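Local coordinates for protein Nsp15 (PDB 5YVD) that cleaves RNA internally as a coronavirus endoribonuclease, probably with the preference for uridylate sites typical of its family, at the interface of chains A and B. Residues are numbered along the deposited sequence; one frame, centred on the assembly and turned at random. Chains: chain A/B, Nsp15.

Both contacts belong to one A–B interface of a six-copy assembly, and their C-alpha centres lie about 15 Å apart. A:Met265, just after strand 260-263, is shared: its side chain points into contact 1, while its backbone carbonyl faces contact 2. Contact 1 mixes polar and apolar groups, with the A:Glu263 carboxylate beside tyrosine and arginine partners, whereas contact 2 is a mainly apolar packing around A:Leu266. Together they set the endoribonuclease domain of chain A against the N-terminal oligomerisation domain of chain B, with further help from chain B's middle domain and from A:Arg90 of chain A's. This heterologous pairing, not an exact two-fold, fits the family's hexamer.

Contact 1: the interface of chains A and B. Residues chain A 263, 265, 276, 278, 285, 287; chain B 13-14, 58, 61, 63, 88, 157.
Strands 260-263, 273-279 and 285-286 of chain A, with the loop residues A:Met265 and A:Ala287, meet the end of helix 51-59 of chain B and its loops around B:Gly13, B:Arg61, B:Tyr88 and B:Asn157. A:Glu263 is the polar centre. Extended beyond CG (chi2 178°), it reaches tip to tip toward B:Tyr58, whose phenol OH donates a hydrogen bond to carboxylate OE2 at 2.4 Å, arriving from above the carboxylate plane. The other oxygen, OE1, pairs with guanidinium NH1 of B:Arg61 in a long salt bridge of 3.5 Å, and lies at the ring edge of B:Tyr88. A water 2.6 Å from OE1 also links it to the backbone O of B:Asn157. These partners would favour a charged carboxylate. B:Arg61 is steadied within its own chain: NE donates in the guanidinium plane to the backbone O of B:Tyr58 at 2.9 Å, and its NH2 lies over one face of the B:Tyr58 ring, toward the rim. Its NH1 also sits above a face of A:Phe276, toward the rim, as a cation-pi contact with the two planes 32° apart. The methyl CE of A:Met265, on a chain bent at chi2 and chi3, touches CE1 of B:Tyr58 at 3.6 Å. Farther along, methyl CG1 of B:Val63 lies over the face of A:Phe285, 3.5 Å from CE1, and also meets the tip of A:Phe276. Beside it, amide ND2 of B:Asn157 donates in its own plane to hydroxyl OG1 of A:Thr278 at 3.0 Å, 154° at the hydrogen.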
ATOM      1  N   GLU A 263      -8.039 -25.225 -10.901  1.00 47.62           N
ATOM      2  CA  GLU A 263      -7.369 -23.959 -10.729  1.00 50.63           C
ATOM      3  C   GLU A 263      -7.536 -23.337 -12.113  1.00 47.94           C
ATOM      4  O   GLU A 263      -7.108 -23.933 -13.117  1.00 51.07           O
ATOM      5  CB  GLU A 263      -5.882 -24.227 -10.440  1.00 55.94           C
ATOM      6  CG  GLU A 263      -5.263 -23.598  -9.192  1.00 60.48           C
ATOM      7  CD  GLU A 263      -3.767 -23.983  -8.981  1.00 64.19           C
ATOM      8  OE1 GLU A 263      -3.347 -25.167  -9.221  1.00 53.99           O
ATOM      9  OE2 GLU A 263      -2.998 -23.082  -8.551  1.00 57.82           O
ATOM     10  N   MET A 265      -6.400 -20.246 -14.173  1.00 37.83           N
ATOM     11  CA  MET A 265      -5.395 -19.198 -14.125  1.00 43.99           C
ATOM     12  C   MET A 265      -5.964 -17.836 -14.527  1.00 47.57           C
ATOM     13  O   MET A 265      -5.626 -16.833 -13.895  1.00 55.39           O
ATOM     14  CB  MET A 265      -4.195 -19.563 -15.005  1.00 45.43           C
ATOM     15  CG  MET A 265      -3.530 -20.912 -14.682  1.00 50.32           C
ATOM     16  SD  MET A 265      -3.269 -21.378 -12.931  1.00 55.17           S
ATOM     17  CE  MET A 265      -2.014 -20.229 -12.387  1.00 55.36           C
ATOM     18  N   PHE A 276      -6.392 -26.182 -14.743  1.00 44.80           N
ATOM     19  CA  PHE A 276      -5.275 -26.958 -14.243  1.00 46.68           C
ATOM     20  C   PHE A 276      -5.914 -27.999 -13.324  1.00 47.11           C
ATOM     21  O   PHE A 276      -6.264 -27.683 -12.193  1.00 52.05           O
ATOM     22  CB  PHE A 276      -4.380 -26.007 -13.465  1.00 46.96           C
ATOM     23  CG  PHE A 276      -3.111 -26.608 -12.964  1.00 48.67           C
ATOM     24  CD1 PHE A 276      -1.894 -26.248 -13.536  1.00 50.10           C
ATOM     25  CD2 PHE A 276      -3.106 -27.454 -11.870  1.00 53.22           C
ATOM     26  CE1 PHE A 276      -0.700 -26.761 -13.055  1.00 50.40           C
ATOM     27  CE2 PHE A 276      -1.905 -27.969 -11.387  1.00 56.79           C
ATOM     28  CZ  PHE A 276      -0.703 -27.627 -11.987  1.00 50.97           C
ATOM     29  N   THR A 278      -6.530 -31.788 -11.393  1.00 41.41           N
ATOM     30  CA  THR A 278      -5.914 -32.906 -10.715  1.00 43.95           C
ATOM     31  C   THR A 278      -7.014 -33.807 -10.174  1.00 40.59           C
ATOM     32  O   THR A 278      -8.035 -33.324  -9.706  1.00 38.07           O
ATOM     33  CB  THR A 278      -5.023 -32.392  -9.566  1.00 47.45           C
ATOM     34  OG1 THR A 278      -4.256 -31.272 -10.025  1.00 50.35           O
ATOM     35  CG2 THR A 278      -4.085 -33.477  -9.055  1.00 48.87           C
ATOM     36  N   PHE A 285      -3.125 -35.550 -13.658  1.00 38.96           N
ATOM     37  CA  PHE A 285      -3.193 -34.114 -13.749  1.00 38.60           C
ATOM     38  C   PHE A 285      -2.907 -33.592 -15.148  1.00 37.61           C
ATOM     39  O   PHE A 285      -2.196 -34.220 -15.934  1.00 35.58           O
ATOM     40  CB  PHE A 285      -2.222 -33.500 -12.753  1.00 40.17           C
ATOM     41  CG  PHE A 285      -0.987 -32.951 -13.375  1.00 40.98           C
ATOM     42  CD1 PHE A 285      -0.894 -31.617 -13.679  1.00 42.43           C
ATOM     43  CD2 PHE A 285       0.091 -33.779 -13.656  1.00 49.16           C
ATOM     44  CE1 PHE A 285       0.256 -31.105 -14.252  1.00 46.34           C
ATOM     45  CE2 PHE A 285       1.257 -33.276 -14.230  1.00 47.63           C
ATOM     46  CZ  PHE A 285       1.334 -31.933 -14.525  1.00 46.33           C
ATOM     47  N   ALA A 287      -2.039 -29.589 -16.724  1.00 37.83           N
ATOM     48  CA  ALA A 287      -1.863 -28.148 -16.503  1.00 37.98           C
ATOM     49  C   ALA A 287      -2.788 -27.309 -17.350  1.00 37.87           C
ATOM     50  O   ALA A 287      -3.178 -26.231 -16.924  1.00 36.73           O
ATOM     51  CB  ALA A 287      -0.424 -27.736 -16.766  1.00 40.98           C
TER
ATOM     52  N   GLY B  13      -0.231 -23.097 -18.196  1.00 40.94           N
ATOM     53  CA  GLY B  13      -0.705 -23.442 -16.870  1.00 40.73           C
ATOM     54  C   GLY B  13       0.293 -23.168 -15.764  1.00 41.05           C
ATOM     55  O   GLY B  13      -0.104 -22.937 -14.634  1.00 46.06           O
ATOM     56  N   HIS B  14       1.585 -23.239 -16.069  1.00 39.78           N
ATOM     57  CA  HIS B  14       2.635 -22.935 -15.097  1.00 39.53           C
ATOM     58  C   HIS B  14       3.947 -22.649 -15.842  1.00 38.38           C
ATOM     59  O   HIS B  14       3.942 -22.523 -17.052  1.00 42.79           O
ATOM     60  CB  HIS B  14       2.796 -24.058 -14.063  1.00 37.55           C
ATOM     61  CG  HIS B  14       3.295 -25.343 -14.631  1.00 40.25           C
ATOM     62  ND1 HIS B  14       4.425 -25.974 -14.157  1.00 40.34           N
ATOM     63  CD2 HIS B  14       2.811 -26.129 -15.623  1.00 41.05           C
ATOM     64  CE1 HIS B  14       4.622 -27.086 -14.843  1.00 39.69           C
ATOM     65  NE2 HIS B  14       3.657 -27.203 -15.738  1.00 39.57           N
ATOM     66  N   TYR B  58       5.548 -19.062  -7.282  1.00 34.71           N
ATOM     67  CA  TYR B  58       4.292 -19.710  -7.620  1.00 34.22           C
ATOM     68  C   TYR B  58       4.332 -20.394  -8.990  1.00 36.49           C
ATOM     69  O   TYR B  58       4.068 -21.585  -9.097  1.00 35.73           O
ATOM     70  CB  TYR B  58       3.151 -18.713  -7.587  1.00 32.78           C
ATOM     71  CG  TYR B  58       1.852 -19.322  -8.003  1.00 33.00           C
ATOM     72  CD1 TYR B  58       1.184 -18.892  -9.158  1.00 33.59           C
ATOM     73  CD2 TYR B  58       1.300 -20.346  -7.268  1.00 32.43           C
ATOM     74  CE1 TYR B  58      -0.001 -19.469  -9.551  1.00 31.91           C
ATOM     75  CE2 TYR B  58       0.118 -20.931  -7.652  1.00 32.51           C
ATOM     76  CZ  TYR B  58      -0.521 -20.493  -8.785  1.00 32.11           C
ATOM     77  OH  TYR B  58      -1.699 -21.090  -9.112  1.00 34.44           O
ATOM     78  N   ARG B  61       6.509 -23.340  -9.150  1.00 40.81           N
ATOM     79  CA  ARG B  61       6.185 -24.394  -8.208  1.00 37.42           C
ATOM     80  C   ARG B  61       6.426 -25.727  -8.823  1.00 36.41           C
ATOM     81  O   ARG B  61       6.231 -25.893  -9.988  1.00 39.07           O
ATOM     82  CB  ARG B  61       4.739 -24.271  -7.753  1.00 37.62           C
ATOM     83  CG  ARG B  61       3.746 -25.151  -8.471  1.00 38.36           C
ATOM     84  CD  ARG B  61       2.325 -24.646  -8.330  1.00 39.76           C
ATOM     85  NE  ARG B  61       2.071 -23.654  -9.341  1.00 44.26           N
ATOM     86  CZ  ARG B  61       0.995 -23.597 -10.101  1.00 48.71           C
ATOM     87  NH1 ARG B  61       0.014 -24.446  -9.963  1.00 47.78           N
ATOM     88  NH2 ARG B  61       0.908 -22.659 -11.001  1.00 55.84           N
ATOM     89  N   VAL B  63       5.435 -29.257  -9.782  1.00 36.50           N
ATOM     90  CA  VAL B  63       4.184 -29.948  -9.970  1.00 35.79           C
ATOM     91  C   VAL B  63       4.353 -31.454  -9.895  1.00 35.09           C
ATOM     92  O   VAL B  63       4.330 -32.153 -10.901  1.00 33.85           O
ATOM     93  CB  VAL B  63       3.545 -29.539 -11.286  1.00 36.02           C
ATOM     94  CG1 VAL B  63       2.142 -30.157 -11.422  1.00 36.91           C
ATOM     95  CG2 VAL B  63       3.465 -28.033 -11.299  1.00 37.53           C
ATOM     96  N   TYR B  88      -0.399 -24.699  -0.633  1.00 36.06           N
ATOM     97  CA  TYR B  88      -1.620 -24.120  -1.177  1.00 36.65           C
ATOM     98  C   TYR B  88      -2.546 -23.588  -0.089  1.00 37.95           C
ATOM     99  O   TYR B  88      -3.319 -22.664  -0.313  1.00 42.28           O
ATOM    100  CB  TYR B  88      -2.373 -25.126  -2.048  1.00 34.31           C
ATOM    101  CG  TYR B  88      -1.722 -25.446  -3.379  1.00 33.72           C
ATOM    102  CD1 TYR B  88      -0.525 -26.145  -3.441  1.00 34.21           C
ATOM    103  CD2 TYR B  88      -2.315 -25.079  -4.577  1.00 32.42           C
ATOM    104  CE1 TYR B  88       0.065 -26.459  -4.660  1.00 33.79           C
ATOM    105  CE2 TYR B  88      -1.723 -25.385  -5.801  1.00 31.85           C
ATOM    106  CZ  TYR B  88      -0.534 -26.088  -5.840  1.00 32.31           C
ATOM    107  OH  TYR B  88       0.083 -26.420  -7.052  1.00 31.37           O
ATOM    108  N   ASN B 157      -0.333 -30.933  -5.441  1.00 39.86           N
ATOM    109  CA  ASN B 157      -1.129 -29.792  -5.909  1.00 40.11           C
ATOM    110  C   ASN B 157      -2.204 -29.294  -4.897  1.00 40.53           C
ATOM    111  O   ASN B 157      -3.303 -28.915  -5.289  1.00 44.21           O
ATOM    112  CB  ASN B 157      -1.804 -30.129  -7.250  1.00 38.93           C
ATOM    113  CG  ASN B 157      -0.813 -30.423  -8.371  1.00 39.93           C
ATOM    114  OD1 ASN B 157       0.364 -30.045  -8.322  1.00 44.06           O
ATOM    115  ND2 ASN B 157      -1.296 -31.099  -9.405  1.00 39.50           N
TER
HETATM  116  O   HOH W   1      -3.763 -27.182  -7.587  1.00 38.97           O

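Contact 2: the interface of chains A and B. Residues chain A 90, 265-267; chain B 10, 33, 35, 40-42.
A:Leu266 packs against a mostly apolar surface of chain B formed by helix 2-12 and strands 30-35 and 38-44. With chi1 at -144°, away from a staggered position, CB and CG carry the two methyls away from the loop backbone of chain A, and these make the contacts. Methyl CD1 meets B:Met42, B:Thr33 and B:Val10. It lies 3.8 Å from CG of B:Met42, whose side chain runs alongside and points the same way. The methyl CG2 of B:Thr33 meets CD1 at 3.9 Å, its side chain crossing the leucine at about a right angle. B:Val10 comes obliquely from the helix and places CG2 4.0 Å from the same CD1. The second methyl, CD2, is turned toward B:Ser35, with hydroxyl OG 4.0 Å away, and toward the other branch of B:Val10, CG1, at 4.1 Å. B:Val10 thus lays one methyl against each branch of the leucine, its CG1 being anti to the backbone N (chi1 177°). Next to the leucine, B:Ile40 spreads its two arms between different parts of chain A. Its branch methyl CG2 rests against the backbone O of A:Lys267 at 3.8 Å, while the tip CD1 crosses A:Arg90 and touches its CD methylene at 3.6 Å. No nitrogen or oxygen pairs with one across the patch, so shape and hydrophobic burial would carry the binding here. B:Ile40 and B:Met42 alternate with B:Cys41 along strand 38-44 and turn their side chains to the partner. In the fold, the leucine lies in the loop joining strands 260-263 and 273-279 of the endoribonuclease domain of chain A, and the surface it meets belongs to the N-terminal oligomerisation domain of chain B, with A:Arg90 of the middle domain at the margin.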
ATOM      1  N   ARG A  90     -15.453 -11.243 -11.528  1.00 35.23           N
ATOM      2  CA  ARG A  90     -14.139 -10.565 -11.467  1.00 36.58           C
ATOM      3  C   ARG A  90     -14.145  -9.417 -10.486  1.00 36.66           C
ATOM      4  O   ARG A  90     -13.089  -9.031 -10.018  1.00 37.54           O
ATOM      5  CB  ARG A  90     -13.688 -10.026 -12.834  1.00 35.88           C
ATOM      6  CG  ARG A  90     -13.626 -11.065 -13.925  1.00 36.77           C
ATOM      7  CD  ARG A  90     -12.972 -10.507 -15.168  1.00 39.27           C
ATOM      8  NE  ARG A  90     -13.796  -9.469 -15.795  1.00 42.04           N
ATOM      9  CZ  ARG A  90     -13.440  -8.205 -16.029  1.00 39.52           C
ATOM     10  NH1 ARG A  90     -12.243  -7.735 -15.708  1.00 40.80           N
ATOM     11  NH2 ARG A  90     -14.303  -7.405 -16.619  1.00 41.08           N
ATOM     12  N   MET A 265      -6.400 -20.246 -14.173  1.00 37.83           N
ATOM     13  CA  MET A 265      -5.395 -19.198 -14.125  1.00 43.99           C
ATOM     14  C   MET A 265      -5.964 -17.836 -14.527  1.00 47.57           C
ATOM     15  O   MET A 265      -5.626 -16.833 -13.895  1.00 55.39           O
ATOM     16  CB  MET A 265      -4.195 -19.563 -15.005  1.00 45.43           C
ATOM     17  CG  MET A 265      -3.530 -20.912 -14.682  1.00 50.32           C
ATOM     18  SD  MET A 265      -3.269 -21.378 -12.931  1.00 55.17           S
ATOM     19  CE  MET A 265      -2.014 -20.229 -12.387  1.00 55.36           C
ATOM     20  N   LEU A 266      -6.859 -17.830 -15.527  1.00 47.45           N
ATOM     21  CA  LEU A 266      -7.392 -16.622 -16.157  1.00 46.92           C
ATOM     22  C   LEU A 266      -8.910 -16.612 -16.172  1.00 43.20           C
ATOM     23  O   LEU A 266      -9.524 -17.260 -17.001  1.00 41.51           O
ATOM     24  CB  LEU A 266      -6.883 -16.542 -17.590  1.00 53.10           C
ATOM     25  CG  LEU A 266      -6.600 -15.115 -18.042  1.00 59.38           C
ATOM     26  CD1 LEU A 266      -5.288 -14.623 -17.426  1.00 59.07           C
ATOM     27  CD2 LEU A 266      -6.560 -15.029 -19.562  1.00 58.89           C
ATOM     28  N   LYS A 267      -9.512 -15.862 -15.260  1.00 44.61           N
ATOM     29  CA  LYS A 267     -10.939 -15.992 -14.984  1.00 47.46           C
ATOM     30  C   LYS A 267     -11.781 -14.993 -15.747  1.00 47.50           C
ATOM     31  O   LYS A 267     -11.354 -13.872 -15.993  1.00 52.06           O
ATOM     32  CB  LYS A 267     -11.222 -15.852 -13.475  1.00 50.58           C
ATOM     33  CG  LYS A 267     -10.610 -16.979 -12.658  1.00 54.45           C
ATOM     34  CD  LYS A 267     -11.160 -17.108 -11.238  1.00 56.09           C
ATOM     35  CE  LYS A 267     -10.155 -17.881 -10.369  1.00 60.37           C
ATOM     36  NZ  LYS A 267      -8.909 -17.078 -10.093  1.00 65.61           N
TER
ATOM     37  N   VAL B  10      -0.337 -18.466 -18.385  1.00 39.47           N
ATOM     38  CA  VAL B  10      -1.607 -18.326 -19.066  1.00 40.95           C
ATOM     39  C   VAL B  10      -1.744 -19.397 -20.123  1.00 43.53           C
ATOM     40  O   VAL B  10      -2.801 -19.987 -20.277  1.00 45.05           O
ATOM     41  CB  VAL B  10      -1.741 -16.948 -19.750  1.00 40.98           C
ATOM     42  CG1 VAL B  10      -3.043 -16.844 -20.524  1.00 38.59           C
ATOM     43  CG2 VAL B  10      -1.664 -15.839 -18.717  1.00 41.56           C
ATOM     44  N   THR B  33      -3.085  -8.861 -16.078  1.00 34.91           N
ATOM     45  CA  THR B  33      -2.623  -8.932 -17.473  1.00 36.98           C
ATOM     46  C   THR B  33      -3.702  -8.413 -18.409  1.00 38.60           C
ATOM     47  O   THR B  33      -4.882  -8.635 -18.182  1.00 37.89           O
ATOM     48  CB  THR B  33      -2.222 -10.387 -17.856  1.00 37.05           C
ATOM     49  OG1 THR B  33      -1.452 -10.420 -19.067  1.00 36.81           O
ATOM     50  CG2 THR B  33      -3.448 -11.282 -18.009  1.00 37.85           C
ATOM     51  N   SER B  35      -6.016  -8.716 -21.375  1.00 47.22           N
ATOM     52  CA  SER B  35      -6.563  -9.789 -22.186  1.00 51.52           C
ATOM     53  C   SER B  35      -7.791  -9.239 -22.870  1.00 54.80           C
ATOM     54  O   SER B  35      -8.802  -8.946 -22.216  1.00 57.71           O
ATOM     55  CB  SER B  35      -6.948 -10.995 -21.334  1.00 53.30           C
ATOM     56  OG  SER B  35      -7.443 -12.049 -22.152  1.00 53.39           O
ATOM     57  N   ILE B  40      -7.248  -8.562 -16.234  1.00 39.08           N
ATOM     58  CA  ILE B  40      -7.551  -9.722 -15.403  1.00 37.49           C
ATOM     59  C   ILE B  40      -6.481  -9.997 -14.349  1.00 38.28           C
ATOM     60  O   ILE B  40      -5.292 -10.124 -14.661  1.00 39.49           O
ATOM     61  CB  ILE B  40      -7.616 -11.018 -16.235  1.00 37.76           C
ATOM     62  CG1 ILE B  40      -8.518 -10.844 -17.458  1.00 36.40           C
ATOM     63  CG2 ILE B  40      -8.031 -12.202 -15.352  1.00 37.16           C
ATOM     64  CD1 ILE B  40      -9.909 -10.393 -17.110  1.00 37.69           C
ATOM     65  N   CYS B  41      -6.936 -10.160 -13.117  1.00 38.76           N
ATOM     66  CA  CYS B  41      -6.091 -10.560 -12.004  1.00 37.61           C
ATOM     67  C   CYS B  41      -5.622 -11.995 -12.119  1.00 36.57           C
ATOM     68  O   CYS B  41      -6.450 -12.890 -12.190  1.00 37.31           O
ATOM     69  CB  CYS B  41      -6.876 -10.421 -10.703  1.00 36.65           C
ATOM     70  SG  CYS B  41      -5.819 -10.500  -9.263  1.00 35.76           S
ATOM     71  N   MET B  42      -4.304 -12.202 -12.118  1.00 37.48           N
ATOM     72  CA  MET B  42      -3.692 -13.528 -12.192  1.00 37.58           C
ATOM     73  C   MET B  42      -3.052 -13.994 -10.882  1.00 42.12           C
ATOM     74  O   MET B  42      -2.576 -15.128 -10.804  1.00 40.57           O
ATOM     75  CB  MET B  42      -2.550 -13.525 -13.172  1.00 39.25           C
ATOM     76  CG  MET B  42      -2.887 -13.522 -14.643  1.00 41.79           C
ATOM     77  SD  MET B  42      -1.334 -13.892 -15.485  1.00 41.97           S
ATOM     78  CE  MET B  42      -0.394 -12.414 -15.184  1.00 43.23           C
TER